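Long-range contacts in glutathione S-transferase (Natrialba magadii ATCC 43099, PDB 6GZF), which probably acts as a Xi-class glutathione transferase, a type of enzyme that reduces glutathionyl-hydroquinones with the help of glutathione: residues H57-Y62 with T107-H112; W97-E102 with D115-L120; E189-G194 with G216-W221; Y196-A201 with D208-E213. All coordinates share one frame; numbering follows the deposited sequence.

Interaction 1. Residues H57-Y62 with T107-H112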
loop_
_atom_site.group_PDB
_atom_site.type_symbol
_atom_site.label_atom_id
_atom_site.label_comp_id
_atom_site.label_asym_id
_atom_site.label_seq_id
_atom_site.Cartn_x
_atom_site.Cartn_y
_atom_site.Cartn_z
ATOM N N HIS A 57 -30.100 -0.026 22.379
ATOM C CA HIS A 57 -28.958 0.863 22.200
ATOM C C HIS A 57 -27.907 0.218 21.298
ATOM O O HIS A 57 -27.709 -0.996 21.334
ATOM C CB HIS A 57 -28.349 1.224 23.557
ATOM C CG HIS A 57 -27.313 2.303 23.490
ATOM N ND1 HIS A 57 -27.622 3.612 23.194
ATOM C CD2 HIS A 57 -25.974 2.268 23.688
ATOM C CE1 HIS A 57 -26.519 4.337 23.208
ATOM N NE2 HIS A 57 -25.505 3.546 23.506
ATOM N N LEU A 58 -27.233 1.036 20.496
ATOM C CA LEU A 58 -26.273 0.531 19.518
ATOM C C LEU A 58 -24.856 1.038 19.780
ATOM O O LEU A 58 -24.642 2.231 19.984
ATOM C CB LEU A 58 -26.716 0.918 18.104
ATOM C CG LEU A 58 -25.781 0.561 16.947
ATOM C CD1 LEU A 58 -25.630 -0.947 16.815
ATOM C CD2 LEU A 58 -26.287 1.168 15.648
ATOM N N TYR A 59 -23.892 0.122 19.775
ATOM C CA TYR A 59 -22.486 0.482 19.939
ATOM C C TYR A 59 -21.727 0.294 18.633
ATOM O O TYR A 59 -21.709 -0.800 18.074
ATOM C CB TYR A 59 -21.834 -0.355 21.040
ATOM C CG TYR A 59 -22.380 -0.087 22.420
ATOM C CD1 TYR A 59 -21.874 0.944 23.199
ATOM C CD2 TYR A 59 -23.397 -0.870 22.948
ATOM C CE1 TYR A 59 -22.369 1.191 24.462
ATOM C CE2 TYR A 59 -23.897 -0.631 24.211
ATOM C CZ TYR A 59 -23.380 0.401 24.963
ATOM O OH TYR A 59 -23.872 0.644 26.223
ATOM N N VAL A 60 -21.102 1.361 18.143
ATOM C CA VAL A 60 -20.373 1.287 16.883
ATOM C C VAL A 60 -19.037 2.014 16.914
ATOM O O VAL A 60 -18.796 2.880 17.756
ATOM C CB VAL A 60 -21.188 1.880 15.709
ATOM C CG1 VAL A 60 -22.461 1.083 15.464
ATOM C CG2 VAL A 60 -21.500 3.348 15.966
ATOM N N SER A 61 -18.173 1.636 15.980
ATOM C CA SER A 61 -17.020 2.440 15.611
ATOM C C SER A 61 -17.253 2.921 14.186
ATOM O O SER A 61 -17.783 2.179 13.361
ATOM C CB SER A 61 -15.723 1.636 15.712
ATOM O OG SER A 61 -14.638 2.335 15.124
ATOM N N TYR A 62 -16.874 4.161 13.894
ATOM C CA TYR A 62 -17.045 4.692 12.548
ATOM C C TYR A 62 -16.070 4.041 11.572
ATOM O O TYR A 62 -16.253 4.115 10.357
ATOM C CB TYR A 62 -16.858 6.211 12.534
ATOM C CG TYR A 62 -18.093 6.992 12.920
ATOM C CD1 TYR A 62 -19.257 6.906 12.168
ATOM C CD2 TYR A 62 -18.089 7.834 14.025
ATOM C CE1 TYR A 62 -20.387 7.623 12.513
ATOM C CE2 TYR A 62 -19.213 8.556 14.378
ATOM C CZ TYR A 62 -20.359 8.448 13.619
ATOM O OH TYR A 62 -21.481 9.165 13.966
ATOM N N THR A 107 -18.302 9.376 21.626
ATOM C CA THR A 107 -19.169 9.701 22.751
ATOM C C THR A 107 -18.816 8.850 23.963
ATOM O O THR A 107 -17.779 8.185 23.988
ATOM C CB THR A 107 -20.659 9.488 22.410
ATOM O OG1 THR A 107 -20.924 8.088 22.256
ATOM C CG2 THR A 107 -21.032 10.221 21.129
ATOM N N HIS A 108 -19.686 8.875 24.966
ATOM C CA HIS A 108 -19.520 8.035 26.143
ATOM C C HIS A 108 -20.510 6.878 26.098
ATOM O O HIS A 108 -21.472 6.906 25.331
ATOM C CB HIS A 108 -19.721 8.850 27.422
ATOM C CG HIS A 108 -21.119 9.359 27.599
ATOM N ND1 HIS A 108 -21.582 10.498 26.976
ATOM C CD2 HIS A 108 -22.156 8.881 28.325
ATOM C CE1 HIS A 108 -22.842 10.700 27.312
ATOM N NE2 HIS A 108 -23.216 9.733 28.131
ATOM N N ASP A 109 -20.270 5.862 26.918
ATOM C CA ASP A 109 -21.213 4.760 27.046
ATOM C C ASP A 109 -22.493 5.263 27.706
ATOM O O ASP A 109 -22.542 5.453 28.920
ATOM C CB ASP A 109 -20.601 3.612 27.851
ATOM C CG ASP A 109 -21.623 2.561 28.245
ATOM O OD1 ASP A 109 -22.536 2.281 27.440
ATOM O OD2 ASP A 109 -21.512 2.013 29.361
ATOM N N HIS A 110 -23.526 5.479 26.897
ATOM C CA HIS A 110 -24.775 6.062 27.378
ATOM C C HIS A 110 -25.492 5.191 28.407
ATOM O O HIS A 110 -26.322 5.683 29.170
ATOM C CB HIS A 110 -25.718 6.337 26.203
ATOM C CG HIS A 110 -25.234 7.407 25.274
ATOM N ND1 HIS A 110 -24.287 7.176 24.300
ATOM C CD2 HIS A 110 -25.569 8.715 25.170
ATOM C CE1 HIS A 110 -24.060 8.296 23.635
ATOM N NE2 HIS A 110 -24.824 9.244 24.144
ATOM N N VAL A 111 -25.173 3.902 28.429
ATOM C CA VAL A 111 -25.883 2.969 29.297
ATOM C C VAL A 111 -25.262 2.866 30.690
ATOM O O VAL A 111 -25.913 3.183 31.685
ATOM C CB VAL A 111 -25.950 1.566 28.668
ATOM C CG1 VAL A 111 -26.653 0.601 29.604
ATOM C CG2 VAL A 111 -26.673 1.626 27.332
ATOM N N HIS A 112 -24.008 2.426 30.766
ATOM C CA HIS A 112 -23.372 2.200 32.062
ATOM C C HIS A 112 -22.116 3.040 32.280
ATOM O O HIS A 112 -21.442 2.893 33.300
ATOM C CB HIS A 112 -23.030 0.717 32.228
ATOM C CG HIS A 112 -24.230 -0.167 32.356
ATOM N ND1 HIS A 112 -25.182 0.009 33.339
ATOM C CD2 HIS A 112 -24.636 -1.233 31.626
ATOM C CE1 HIS A 112 -26.121 -0.912 33.206
ATOM N NE2 HIS A 112 -25.814 -1.675 32.176
#
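Asp109 OD2, in the carboxylate that faces Tyr59 across the contact, accepts from two backbone donors, His112 N at 2.9 Å and Val114 N. The other oxygen, Asp109 OD1, takes Val111 N at 3.2 Å from above the carboxylate plane, closing an Asx turn. The hydroxyl of Tyr59 also reaches this oxygen, though the modelled 2.4 Å between Tyr59 OH and Asp109 OD1 is doubtfully short. OD1 lies at the edge of the phenol ring, near the ring plane, and the carboxylate is turned 47° from it. An aspartate suits a loop without regular structure because its short carboxylate can gather several backbone N-H groups. Tyr59 and His57 belong to strand 56-60, an inner strand of the thioredoxin-like sheet, flanked by strands 84-87 and 136-139. His57 CG is anti to its backbone N (chi1 -171°), and with chi2 at 69° CD2 of the imidazole lies over one face of the Tyr59 ring, toward the rim. Val111 CG2 comes obliquely to both rings, 3.8 Å from His57 CD2 and 4.2 Å from Tyr59 CZ. Beyond it His57 CE1 rests 3.7 Å from His110 CB. The two imidazoles also share a polar partner, since His57 NE2 and His110 ND1 both bond to Ser86 OG, while His57 ND1 pairs with Ser84 OG.

Interaction 2. Residues W97-E102 with D115-L120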
loop_
_atom_site.group_PDB
_atom_site.type_symbol
_atom_site.label_atom_id
_atom_site.label_comp_id
_atom_site.label_asym_id
_atom_site.label_seq_id
_atom_site.Cartn_x
_atom_site.Cartn_y
_atom_site.Cartn_z
ATOM N N TRP A 97 -11.661 -2.027 22.373
ATOM C CA TRP A 97 -12.508 -0.863 22.118
ATOM C C TRP A 97 -12.730 -0.061 23.396
ATOM O O TRP A 97 -13.185 -0.600 24.403
ATOM C CB TRP A 97 -13.859 -1.287 21.536
ATOM C CG TRP A 97 -13.808 -1.843 20.142
ATOM C CD1 TRP A 97 -14.170 -3.100 19.748
ATOM C CD2 TRP A 97 -13.390 -1.158 18.952
ATOM N NE1 TRP A 97 -13.998 -3.242 18.393
ATOM C CE2 TRP A 97 -13.520 -2.064 17.881
ATOM C CE3 TRP A 97 -12.915 0.131 18.693
ATOM C CZ2 TRP A 97 -13.191 -1.722 16.570
ATOM C CZ3 TRP A 97 -12.591 0.469 17.389
ATOM C CH2 TRP A 97 -12.731 -0.454 16.345
ATOM N N GLN A 98 -12.405 1.227 23.351
ATOM C CA GLN A 98 -12.548 2.084 24.522
ATOM C C GLN A 98 -13.424 3.298 24.235
ATOM O O GLN A 98 -13.668 3.643 23.079
ATOM C CB GLN A 98 -11.175 2.542 25.020
ATOM C CG GLN A 98 -10.455 3.497 24.087
ATOM C CD GLN A 98 -9.097 3.913 24.617
ATOM O OE1 GLN A 98 -8.651 3.431 25.660
ATOM N NE2 GLN A 98 -8.432 4.813 23.902
ATOM N N PHE A 99 -13.897 3.937 25.299
ATOM C CA PHE A 99 -14.721 5.131 25.171
ATOM C C PHE A 99 -13.923 6.386 25.508
ATOM O O PHE A 99 -13.373 6.510 26.603
ATOM C CB PHE A 99 -15.957 5.032 26.069
ATOM C CG PHE A 99 -16.928 3.967 25.646
ATOM C CD1 PHE A 99 -16.783 2.662 26.089
ATOM C CD2 PHE A 99 -17.984 4.270 24.804
ATOM C CE1 PHE A 99 -17.674 1.682 25.701
ATOM C CE2 PHE A 99 -18.879 3.294 24.414
ATOM C CZ PHE A 99 -18.724 1.998 24.863
ATOM N N THR A 100 -13.860 7.309 24.555
ATOM C CA THR A 100 -13.138 8.563 24.733
ATOM C C THR A 100 -14.005 9.726 24.253
ATOM O O THR A 100 -13.847 10.202 23.129
ATOM C CB THR A 100 -11.800 8.556 23.971
ATOM O OG1 THR A 100 -11.128 7.311 24.197
ATOM C CG2 THR A 100 -10.913 9.701 24.433
ATOM N N PRO A 101 -14.925 10.187 25.115
ATOM C CA PRO A 101 -15.968 11.154 24.748
ATOM C C PRO A 101 -15.432 12.509 24.292
ATOM O O PRO A 101 -16.063 13.156 23.456
ATOM C CB PRO A 101 -16.775 11.304 26.043
ATOM C CG PRO A 101 -15.823 10.929 27.130
ATOM C CD PRO A 101 -14.971 9.841 26.546
ATOM N N GLU A 102 -14.293 12.933 24.830
ATOM C CA GLU A 102 -13.727 14.228 24.467
ATOM C C GLU A 102 -13.206 14.229 23.032
ATOM O O GLU A 102 -13.129 15.278 22.390
ATOM C CB GLU A 102 -12.605 14.620 25.434
ATOM C CG GLU A 102 -11.410 13.681 25.434
ATOM C CD GLU A 102 -11.472 12.656 26.549
ATOM O OE1 GLU A 102 -12.593 12.295 26.966
ATOM O OE2 GLU A 102 -10.398 12.214 27.011
ATOM N N ASP A 115 -15.545 2.430 30.782
ATOM C CA ASP A 115 -14.308 2.874 30.156
ATOM C C ASP A 115 -14.053 2.101 28.867
ATOM O O ASP A 115 -13.644 2.674 27.858
ATOM C CB ASP A 115 -13.126 2.705 31.112
ATOM C CG ASP A 115 -13.263 3.548 32.363
ATOM O OD1 ASP A 115 -13.693 4.716 32.252
ATOM O OD2 ASP A 115 -12.939 3.042 33.459
ATOM N N TYR A 116 -14.309 0.798 28.907
ATOM C CA TYR A 116 -14.023 -0.068 27.772
ATOM C C TYR A 116 -15.222 -0.933 27.404
ATOM O O TYR A 116 -16.091 -1.199 28.234
ATOM C CB TYR A 116 -12.811 -0.949 28.077
ATOM C CG TYR A 116 -11.640 -0.176 28.638
ATOM C CD1 TYR A 116 -10.837 0.595 27.812
ATOM C CD2 TYR A 116 -11.341 -0.212 29.993
ATOM C CE1 TYR A 116 -9.769 1.309 28.315
ATOM C CE2 TYR A 116 -10.273 0.498 30.508
ATOM C CZ TYR A 116 -9.490 1.256 29.663
ATOM O OH TYR A 116 -8.424 1.965 30.167
ATOM N N LEU A 117 -15.257 -1.374 26.149
ATOM C CA LEU A 117 -16.366 -2.174 25.640
ATOM C C LEU A 117 -16.402 -3.562 26.271
ATOM O O LEU A 117 -17.457 -4.194 26.337
ATOM C CB LEU A 117 -16.274 -2.297 24.118
ATOM C CG LEU A 117 -17.549 -2.703 23.376
ATOM C CD1 LEU A 117 -18.548 -1.557 23.359
ATOM C CD2 LEU A 117 -17.227 -3.163 21.961
ATOM N N ARG A 118 -15.249 -4.031 26.736
ATOM C CA ARG A 118 -15.151 -5.362 27.323
ATOM C C ARG A 118 -15.923 -5.456 28.637
ATOM O O ARG A 118 -16.355 -6.537 29.034
ATOM C CB ARG A 118 -13.685 -5.747 27.539
ATOM C CG ARG A 118 -12.847 -4.712 28.271
ATOM C CD ARG A 118 -11.372 -5.083 28.206
ATOM N NE ARG A 118 -10.520 -4.180 28.976
ATOM C CZ ARG A 118 -10.174 -4.379 30.244
ATOM N NH1 ARG A 118 -10.609 -5.451 30.893
ATOM N NH2 ARG A 118 -9.391 -3.506 30.864
ATOM N N GLU A 119 -16.102 -4.318 29.301
ATOM C CA GLU A 119 -16.887 -4.265 30.529
ATOM C C GLU A 119 -18.353 -4.581 30.247
ATOM O O GLU A 119 -19.029 -5.217 31.056
ATOM C CB GLU A 119 -16.765 -2.891 31.191
ATOM C CG GLU A 119 -15.360 -2.536 31.642
ATOM C CD GLU A 119 -15.266 -1.126 32.192
ATOM O OE1 GLU A 119 -15.933 -0.837 33.208
ATOM O OE2 GLU A 119 -14.528 -0.306 31.606
ATOM N N LEU A 120 -18.833 -4.134 29.092
ATOM C CA LEU A 120 -20.220 -4.347 28.695
ATOM C C LEU A 120 -20.506 -5.822 28.425
ATOM O O LEU A 120 -21.562 -6.334 28.797
ATOM C CB LEU A 120 -20.552 -3.509 27.461
ATOM C CG LEU A 120 -20.798 -2.024 27.730
ATOM C CD1 LEU A 120 -20.687 -1.224 26.447
ATOM C CD2 LEU A 120 -22.159 -1.821 28.378
HETATM O O HOH W 1 -13.126 -3.080 25.412
#
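Phe99 points the tip of its ring at two leucines of segment 115-120: CZ lies 3.9 Å from Leu117 CD1 and 4.1 Å from Leu120 CD1. CG of Phe99 stands beside its backbone N, anti to the carbonyl carbon (chi1 -67°), and the carbonyl carbons of Asp115 and Tyr116 lie at the ring edge, in its plane. An alanine here would probably open a gap beside Leu117 CD1 and Leu120 CD1 and leave both leucine branches freer to turn. The second branch, Leu117 CD2, sits 3.8 Å from Trp97 CD1, the two side chains running side by side in the same direction. Next to these side chains the backbones form a single antiparallel beta bridge, with Gln98 and Tyr116 as its non-hydrogen-bonded pair. Leu117 N gives to Trp97 O at 2.8 Å, nearly straight at 175°, and Phe99 N gives to Asp115 O at 2.9 Å. The bridge thus fixes the backbone of Trp97, a predicted glutathione-binding residue, against the segment leading into helix 117-124. A water extends the grip, donating to Trp97 O and accepting from Arg118 N. Toward the polar edge Gln98 CB meets Tyr116 CD1 at 3.4 Å; its amide lies nearly coplanar with the phenol ring, OE1 at the ring edge and NE2 bonded to Asp89 OD2. Glu119 folds back so that OE2 accepts from Tyr116 N at 2.9 Å.

Interaction 3. Residues E189-G194 with G216-W221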
loop_
_atom_site.group_PDB
_atom_site.type_symbol
_atom_site.label_atom_id
_atom_site.label_comp_id
_atom_site.label_asym_id
_atom_site.label_seq_id
_atom_site.Cartn_x
_atom_site.Cartn_y
_atom_site.Cartn_z
ATOM N N GLU A 189 -17.131 -13.749 1.548
ATOM C CA GLU A 189 -15.776 -14.273 1.704
ATOM C C GLU A 189 -14.731 -13.584 0.809
ATOM O O GLU A 189 -13.685 -13.168 1.308
ATOM C CB GLU A 189 -15.760 -15.787 1.455
ATOM C CG GLU A 189 -14.728 -16.534 2.284
ATOM C CD GLU A 189 -14.476 -17.941 1.777
ATOM O OE1 GLU A 189 -15.457 -18.675 1.536
ATOM O OE2 GLU A 189 -13.292 -18.311 1.623
ATOM N N PRO A 190 -14.993 -13.457 -0.508
ATOM C CA PRO A 190 -13.925 -12.874 -1.329
ATOM C C PRO A 190 -13.756 -11.363 -1.168
ATOM O O PRO A 190 -12.668 -10.854 -1.431
ATOM C CB PRO A 190 -14.367 -13.208 -2.757
ATOM C CG PRO A 190 -15.843 -13.272 -2.674
ATOM C CD PRO A 190 -16.136 -13.884 -1.337
ATOM N N ILE A 191 -14.803 -10.661 -0.744
ATOM C CA ILE A 191 -14.750 -9.203 -0.686
ATOM C C ILE A 191 -14.779 -8.653 0.741
ATOM O O ILE A 191 -13.869 -7.931 1.145
ATOM C CB ILE A 191 -15.903 -8.573 -1.488
ATOM C CG1 ILE A 191 -15.734 -8.873 -2.979
ATOM C CG2 ILE A 191 -15.953 -7.072 -1.263
ATOM C CD1 ILE A 191 -16.933 -8.495 -3.820
ATOM N N ASN A 192 -15.822 -8.987 1.497
ATOM C CA ASN A 192 -15.964 -8.480 2.861
ATOM C C ASN A 192 -14.853 -8.966 3.791
ATOM O O ASN A 192 -14.233 -8.169 4.495
ATOM C CB ASN A 192 -17.329 -8.867 3.436
ATOM C CG ASN A 192 -18.474 -8.145 2.753
ATOM O OD1 ASN A 192 -18.287 -7.085 2.154
ATOM N ND2 ASN A 192 -19.671 -8.713 2.845
ATOM N N ASN A 193 -14.606 -10.272 3.790
ATOM C CA ASN A 193 -13.545 -10.847 4.611
ATOM C C ASN A 193 -12.226 -10.963 3.856
ATOM O O ASN A 193 -11.164 -11.093 4.465
ATOM C CB ASN A 193 -13.959 -12.225 5.131
ATOM C CG ASN A 193 -14.730 -12.151 6.433
ATOM O OD1 ASN A 193 -14.502 -11.261 7.252
ATOM N ND2 ASN A 193 -15.644 -13.094 6.635
ATOM N N GLY A 194 -12.305 -10.911 2.530
ATOM C CA GLY A 194 -11.143 -11.102 1.681
ATOM C C GLY A 194 -10.022 -10.107 1.907
ATOM O O GLY A 194 -8.847 -10.475 1.899
ATOM N N GLY A 216 -11.033 -10.798 -8.521
ATOM C CA GLY A 216 -11.837 -11.614 -9.408
ATOM C C GLY A 216 -13.304 -11.361 -9.127
ATOM O O GLY A 216 -14.109 -11.202 -10.045
ATOM N N ALA A 217 -13.646 -11.311 -7.842
ATOM C CA ALA A 217 -15.013 -11.038 -7.413
ATOM C C ALA A 217 -15.437 -9.620 -7.781
ATOM O O ALA A 217 -16.572 -9.390 -8.200
ATOM C CB ALA A 217 -15.151 -11.259 -5.914
ATOM N N LEU A 218 -14.516 -8.673 -7.622
ATOM C CA LEU A 218 -14.788 -7.275 -7.937
ATOM C C LEU A 218 -15.027 -7.076 -9.431
ATOM O O LEU A 218 -15.858 -6.261 -9.831
ATOM C CB LEU A 218 -13.633 -6.388 -7.467
ATOM C CG LEU A 218 -13.492 -6.223 -5.953
ATOM C CD1 LEU A 218 -12.206 -5.489 -5.609
ATOM C CD2 LEU A 218 -14.701 -5.493 -5.383
ATOM N N ALA A 219 -14.295 -7.826 -10.248
ATOM C CA ALA A 219 -14.437 -7.738 -11.696
ATOM C C ALA A 219 -15.776 -8.312 -12.149
ATOM O O ALA A 219 -16.369 -7.836 -13.117
ATOM C CB ALA A 219 -13.290 -8.455 -12.387
ATOM N N HIS A 220 -16.244 -9.337 -11.444
ATOM C CA HIS A 220 -17.519 -9.967 -11.766
ATOM C C HIS A 220 -18.677 -9.002 -11.549
ATOM O O HIS A 220 -19.487 -8.778 -12.448
ATOM C CB HIS A 220 -17.728 -11.228 -10.925
ATOM C CG HIS A 220 -19.147 -11.704 -10.894
ATOM N ND1 HIS A 220 -19.866 -11.980 -12.038
ATOM C CD2 HIS A 220 -19.984 -11.946 -9.857
ATOM C CE1 HIS A 220 -21.082 -12.375 -11.705
ATOM N NE2 HIS A 220 -21.180 -12.363 -10.388
ATOM N N TRP A 221 -18.745 -8.426 -10.353
ATOM C CA TRP A 221 -19.827 -7.512 -10.008
ATOM C C TRP A 221 -19.718 -6.196 -10.768
ATOM O O TRP A 221 -20.688 -5.447 -10.865
ATOM C CB TRP A 221 -19.850 -7.253 -8.500
ATOM C CG TRP A 221 -20.251 -8.457 -7.703
ATOM C CD1 TRP A 221 -19.461 -9.181 -6.859
ATOM C CD2 TRP A 221 -21.537 -9.086 -7.689
ATOM N NE1 TRP A 221 -20.178 -10.219 -6.314
ATOM C CE2 TRP A 221 -21.455 -10.183 -6.808
ATOM C CE3 TRP A 221 -22.751 -8.828 -8.334
ATOM C CZ2 TRP A 221 -22.540 -11.020 -6.555
ATOM C CZ3 TRP A 221 -23.827 -9.660 -8.083
ATOM C CH2 TRP A 221 -23.714 -10.743 -7.200
#
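Ile191 stretches toward Ala217, its CG1 beside the backbone N (chi1 -66°) and CD1 continuing outward, anti to CA (chi2 170°). The contact is apolar packing between two helices of the all-helical C-terminal domain of the glutathione transferase fold: the end of helix 177-192 against the later half of helix 204-224. Ala217 is small enough for both neighbours to settle on one methyl: its CB lies 3.8 Å from Pro190 CB and 3.8 Å from Ile191 CG1. Proline fits a bend, since its nitrogen has no hydrogen to give; the helix is kinked there, and its last part widens into a pi-type turn. The long arm of the isoleucine then passes beyond the alanine into the interior, where Met243 and Thr246 of helix 238-247 also touch it. Leu218 brings its CD2 to 4.1 Å from Ile191 CD1. That same methyl meets the indole of Trp221 obliquely, Ile191 CD1 lying 4.0 Å from Trp221 CD1.

Interaction 4. Residues Y196-A201 with D208-E213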
loop_
_atom_site.group_PDB
_atom_site.type_symbol
_atom_site.label_atom_id
_atom_site.label_comp_id
_atom_site.label_asym_id
_atom_site.label_seq_id
_atom_site.Cartn_x
_atom_site.Cartn_y
_atom_site.Cartn_z
ATOM N N TYR A 196 -9.274 -8.465 4.639
ATOM C CA TYR A 196 -8.621 -8.705 5.922
ATOM C C TYR A 196 -7.774 -9.969 5.878
ATOM O O TYR A 196 -6.749 -10.066 6.554
ATOM C CB TYR A 196 -9.656 -8.801 7.046
ATOM C CG TYR A 196 -10.381 -7.502 7.313
ATOM C CD1 TYR A 196 -11.524 -7.163 6.601
ATOM C CD2 TYR A 196 -9.918 -6.612 8.273
ATOM C CE1 TYR A 196 -12.186 -5.975 6.841
ATOM C CE2 TYR A 196 -10.573 -5.422 8.520
ATOM C CZ TYR A 196 -11.707 -5.109 7.801
ATOM O OH TYR A 196 -12.360 -3.925 8.045
ATOM N N ARG A 197 -8.208 -10.937 5.078
ATOM C CA ARG A 197 -7.447 -12.164 4.883
ATOM C C ARG A 197 -6.144 -11.849 4.161
ATOM O O ARG A 197 -5.101 -12.430 4.456
ATOM C CB ARG A 197 -8.268 -13.190 4.098
ATOM C CG ARG A 197 -7.523 -14.471 3.758
ATOM C CD ARG A 197 -8.491 -15.592 3.413
ATOM N NE ARG A 197 -7.814 -16.755 2.845
ATOM C CZ ARG A 197 -7.870 -17.097 1.561
ATOM N NH1 ARG A 197 -7.225 -18.173 1.130
ATOM N NH2 ARG A 197 -8.578 -16.368 0.709
ATOM N N ALA A 198 -6.213 -10.912 3.222
ATOM C CA ALA A 198 -5.036 -10.471 2.489
ATOM C C ALA A 198 -4.144 -9.596 3.364
ATOM O O ALA A 198 -2.918 -9.676 3.291
ATOM C CB ALA A 198 -5.447 -9.719 1.232
ATOM N N GLY A 199 -4.767 -8.766 4.194
ATOM C CA GLY A 199 -4.043 -7.822 5.027
ATOM C C GLY A 199 -3.289 -8.452 6.181
ATOM O O GLY A 199 -2.139 -8.099 6.445
ATOM N N PHE A 200 -3.935 -9.382 6.877
ATOM C CA PHE A 200 -3.312 -10.055 8.011
ATOM C C PHE A 200 -2.649 -11.360 7.584
ATOM O O PHE A 200 -2.291 -12.187 8.423
ATOM C CB PHE A 200 -4.343 -10.329 9.109
ATOM C CG PHE A 200 -5.091 -9.107 9.556
ATOM C CD1 PHE A 200 -4.442 -7.892 9.697
ATOM C CD2 PHE A 200 -6.445 -9.174 9.832
ATOM C CE1 PHE A 200 -5.131 -6.766 10.106
ATOM C CE2 PHE A 200 -7.140 -8.052 10.241
ATOM C CZ PHE A 200 -6.483 -6.847 10.377
ATOM N N ALA A 201 -2.489 -11.538 6.274
ATOM C CA ALA A 201 -1.837 -12.726 5.733
ATOM C C ALA A 201 -0.408 -12.835 6.249
ATOM O O ALA A 201 0.334 -11.854 6.258
ATOM C CB ALA A 201 -1.851 -12.696 4.214
ATOM N N ASP A 208 -1.890 -14.621 -1.803
ATOM C CA ASP A 208 -2.097 -14.731 -3.243
ATOM C C ASP A 208 -3.536 -15.106 -3.584
ATOM O O ASP A 208 -4.143 -14.516 -4.476
ATOM C CB ASP A 208 -1.134 -15.761 -3.841
ATOM C CG ASP A 208 0.317 -15.333 -3.732
ATOM O OD1 ASP A 208 0.574 -14.114 -3.652
ATOM O OD2 ASP A 208 1.200 -16.217 -3.726
ATOM N N GLU A 209 -4.076 -16.087 -2.867
ATOM C CA GLU A 209 -5.452 -16.521 -3.078
ATOM C C GLU A 209 -6.446 -15.435 -2.679
ATOM O O GLU A 209 -7.426 -15.190 -3.383
ATOM C CB GLU A 209 -5.740 -17.799 -2.291
ATOM C CG GLU A 209 -5.001 -19.025 -2.797
ATOM C CD GLU A 209 -5.195 -20.229 -1.896
ATOM O OE1 GLU A 209 -6.253 -20.312 -1.235
ATOM O OE2 GLU A 209 -4.292 -21.091 -1.844
ATOM N N ALA A 210 -6.183 -14.791 -1.546
ATOM C CA ALA A 210 -7.065 -13.751 -1.027
ATOM C C ALA A 210 -7.156 -12.569 -1.985
ATOM O O ALA A 210 -8.214 -11.960 -2.131
ATOM C CB ALA A 210 -6.586 -13.287 0.340
ATOM N N VAL A 211 -6.045 -12.254 -2.642
ATOM C CA VAL A 211 -6.006 -11.156 -3.602
ATOM C C VAL A 211 -6.630 -11.568 -4.934
ATOM O O VAL A 211 -7.401 -10.811 -5.528
ATOM C CB VAL A 211 -4.562 -10.671 -3.837
ATOM C CG1 VAL A 211 -4.511 -9.670 -4.982
ATOM C CG2 VAL A 211 -4.003 -10.057 -2.569
ATOM N N ALA A 212 -6.299 -12.772 -5.390
ATOM C CA ALA A 212 -6.823 -13.291 -6.650
ATOM C C ALA A 212 -8.344 -13.400 -6.617
ATOM O O ALA A 212 -9.025 -12.966 -7.545
ATOM C CB ALA A 212 -6.204 -14.643 -6.964
ATOM N N GLU A 213 -8.869 -13.976 -5.539
ATOM C CA GLU A 213 -10.310 -14.136 -5.378
ATOM C C GLU A 213 -11.016 -12.792 -5.240
ATOM O O GLU A 213 -12.121 -12.607 -5.752
ATOM C CB GLU A 213 -10.616 -15.010 -4.160
ATOM C CG GLU A 213 -10.460 -16.501 -4.404
ATOM C CD GLU A 213 -11.787 -17.235 -4.363
ATOM O OE1 GLU A 213 -12.778 -16.650 -3.877
ATOM O OE2 GLU A 213 -11.839 -18.399 -4.815
#
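Helices 194-199 and 204-224 come together at Ala198 and Ala210, whose CA atoms are only 5.2 Å apart, a separation that small residues permit. Ala198 CB meets Ala210 CB at 3.9 Å and Val211 CG2 at 4.1 Å. Beside them Arg197, extended from CG to NE, reaches over the neighbouring helix: its CG lies 3.7 Å from Ala210 CB and its NH2 3.5 Å from Ala210 CA. At the end NH1 forms a salt bridge with Glu209 OE1, a weak hydrogen bond of 3.3 Å; the oxygen lies at the guanidinium edge, while the two planes are 61° apart. An alanine here would probably leave the Glu209 carboxylate without this cationic mate and take away the CG and NH2 packing on Ala210. Val211 also packs on Arg312 of the second subunit. The shorter helix carries Tyr196, the predicted proton donor or acceptor, whose OH bonds to Tyr254 OH and Tyr297 OH, the tyrosine trio found in Xi-class active sites.

From the N terminus, interaction 1 opens on strand 56-60 and interaction 2 opens at 97-102 before 107-112 has closed the first; 115-120 then closes the second, so the two loops cross. They also touch, Tyr59 packing on Phe99 and Leu120, and together tie the thioredoxin-like sheet to the long connection after strand 84-87 and to helix 117-124. The second pair lies wholly later in the chain. Interaction 3 opens at 189-194 and closes at 216-221, with interaction 4 nested within its loop. Both use helix 204-224, joining it to two successive helices of the C-terminal domain. The centres of interactions 1 and 3 stand about 31 Å apart.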